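Local coordinates for pyridoxal 5'-phosphate synthase subunit PdxT (Thermus thermophilus, PDB 2YWD), which probably hydrolyses glutamine to glutamate and ammonia and passes the ammonia to PdxS for the synthesis of pyridoxal 5'-phosphate, at residues F78-G83 and H172-E177. Numbering follows the deposited sequence.
Sequences FGTCAG and HPELTE
The imidazole of H172, which lies against C81, is held by E174: ND1 of H172 donates to OE2 of E174 at 2.7 Å with an N-H...O angle of 155°. The acceptor sits 9° out of the ring plane, and OE2 is met on its syn side though well out of the carboxylate plane, which should restrain the rotation of the imidazole. CG of E174 lies between its backbone N and carbonyl carbon, and a bend at chi2 brings the carboxylate to the ND1 edge of the ring, in its plane. Next to ND1 along the ring, CE1 of H172 comes obliquely to CB of C81 at 3.4 Å, while NE2 of H172 stands 3.7 Å from SG of C81. This order of groups matches the Cys-His-Glu triad of class I glutamine amidotransferases, with C81 the predicted nucleophile and H172 and E174 the predicted charge relay. The positive phi of C81 (61°), at the N-cap of helix 82-87, is consistent with a nucleophile elbow after strand 76-80; a side chain at G79 would run into O of G83. An alanine in place of H172 would probably leave the E174 carboxylate without its imidazole mate and C81 without its relay partner. Beside the triad, CG2 of T80 packs on CD of P173 at 3.9 Å, and OG1 of T80 is hydrogen-bonded to NE2 of H17. CZ of F78 reaches CG of P173, also at 3.9 Å, with L181 touching both residues.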
loop_
_atom_site.group_PDB
_atom_site.type_symbol
_atom_site.label_atom_id
_atom_site.label_comp_id
_atom_site.label_asym_id
_atom_site.label_seq_id
_atom_site.Cartn_x
_atom_site.Cartn_y
_atom_site.Cartn_z
ATOM N N PHE A 78 0.752 -1.253 4.597
ATOM C CA PHE A 78 1.222 -0.214 3.690
ATOM C C PHE A 78 0.975 -0.770 2.291
ATOM O O PHE A 78 1.609 -1.743 1.884
ATOM C CB PHE A 78 2.722 0.058 3.892
ATOM C CG PHE A 78 3.272 1.182 3.030
ATOM C CD1 PHE A 78 2.421 2.064 2.367
ATOM C CD2 PHE A 78 4.651 1.369 2.911
ATOM C CE1 PHE A 78 2.933 3.114 1.598
ATOM C CE2 PHE A 78 5.173 2.415 2.148
ATOM C CZ PHE A 78 4.315 3.290 1.490
ATOM N N GLY A 79 0.028 -0.170 1.576
ATOM C CA GLY A 79 -0.277 -0.618 0.232
ATOM C C GLY A 79 0.191 0.406 -0.781
ATOM O O GLY A 79 -0.072 1.596 -0.629
ATOM N N THR A 80 0.888 -0.056 -1.811
ATOM C CA THR A 80 1.399 0.822 -2.854
ATOM C C THR A 80 0.830 0.397 -4.201
ATOM O O THR A 80 0.986 -0.753 -4.603
ATOM C CB THR A 80 2.945 0.760 -2.931
ATOM O OG1 THR A 80 3.365 -0.583 -3.229
ATOM C CG2 THR A 80 3.549 1.177 -1.607
ATOM N N CYS A 81 0.173 1.328 -4.890
ATOM C CA CYS A 81 -0.408 1.041 -6.201
ATOM C C CYS A 81 -1.453 -0.065 -6.036
ATOM O O CYS A 81 -2.515 0.171 -5.462
ATOM C CB CYS A 81 0.705 0.619 -7.175
ATOM S SG CYS A 81 0.184 0.219 -8.881
ATOM N N ALA A 82 -1.155 -1.266 -6.521
ATOM C CA ALA A 82 -2.082 -2.392 -6.390
ATOM C C ALA A 82 -2.467 -2.570 -4.923
ATOM O O ALA A 82 -3.609 -2.889 -4.601
ATOM C CB ALA A 82 -1.428 -3.667 -6.908
ATOM N N GLY A 83 -1.492 -2.371 -4.037
ATOM C CA GLY A 83 -1.745 -2.502 -2.613
ATOM C C GLY A 83 -2.735 -1.471 -2.094
ATOM O O GLY A 83 -3.519 -1.765 -1.189
ATOM N N HIS A 172 5.036 4.685 -6.235
ATOM C CA HIS A 172 5.952 3.624 -5.822
ATOM C C HIS A 172 7.207 4.089 -5.088
ATOM O O HIS A 172 8.235 4.360 -5.712
ATOM C CB HIS A 172 6.392 2.830 -7.054
ATOM C CG HIS A 172 5.270 2.159 -7.780
ATOM N ND1 HIS A 172 4.864 0.874 -7.495
ATOM C CD2 HIS A 172 4.475 2.591 -8.787
ATOM C CE1 HIS A 172 3.868 0.541 -8.300
ATOM N NE2 HIS A 172 3.613 1.565 -9.094
ATOM N N PRO A 173 7.151 4.171 -3.753
ATOM C CA PRO A 173 8.348 4.610 -3.029
ATOM C C PRO A 173 9.489 3.609 -3.189
ATOM O O PRO A 173 10.664 3.973 -3.097
ATOM C CB PRO A 173 7.863 4.707 -1.585
ATOM C CG PRO A 173 6.804 3.642 -1.517
ATOM C CD PRO A 173 6.056 3.853 -2.820
ATOM N N GLU A 174 9.136 2.350 -3.441
ATOM C CA GLU A 174 10.129 1.291 -3.606
ATOM C C GLU A 174 10.860 1.401 -4.941
ATOM O O GLU A 174 11.819 0.665 -5.192
ATOM C CB GLU A 174 9.476 -0.095 -3.492
ATOM C CG GLU A 174 8.714 -0.551 -4.738
ATOM C CD GLU A 174 7.346 0.088 -4.893
ATOM O OE1 GLU A 174 7.023 1.035 -4.141
ATOM O OE2 GLU A 174 6.586 -0.364 -5.780
ATOM N N LEU A 175 10.409 2.306 -5.804
ATOM C CA LEU A 175 11.067 2.488 -7.092
ATOM C C LEU A 175 12.081 3.620 -7.032
ATOM O O LEU A 175 12.526 4.138 -8.062
ATOM C CB LEU A 175 10.042 2.730 -8.204
ATOM C CG LEU A 175 9.249 1.469 -8.570
ATOM C CD1 LEU A 175 8.358 1.744 -9.772
ATOM C CD2 LEU A 175 10.220 0.327 -8.882
ATOM N N THR A 176 12.435 3.997 -5.808
ATOM C CA THR A 176 13.436 5.026 -5.553
ATOM C C THR A 176 14.370 4.369 -4.544
ATOM O O THR A 176 14.064 3.295 -4.023
ATOM C CB THR A 176 12.841 6.290 -4.887
ATOM O OG1 THR A 176 12.525 6.007 -3.516
ATOM C CG2 THR A 176 11.579 6.741 -5.612
ATOM N N GLU A 177 15.503 4.999 -4.262
ATOM C CA GLU A 177 16.426 4.438 -3.286
ATOM C C GLU A 177 16.251 5.120 -1.931
ATOM O O GLU A 177 17.009 4.868 -0.995
ATOM C CB GLU A 177 17.868 4.577 -3.777
ATOM C CG GLU A 177 18.141 3.794 -5.052
ATOM C CD GLU A 177 19.616 3.544 -5.273
ATOM O OE1 GLU A 177 20.252 2.946 -4.379
ATOM O OE2 GLU A 177 20.138 3.940 -6.337
#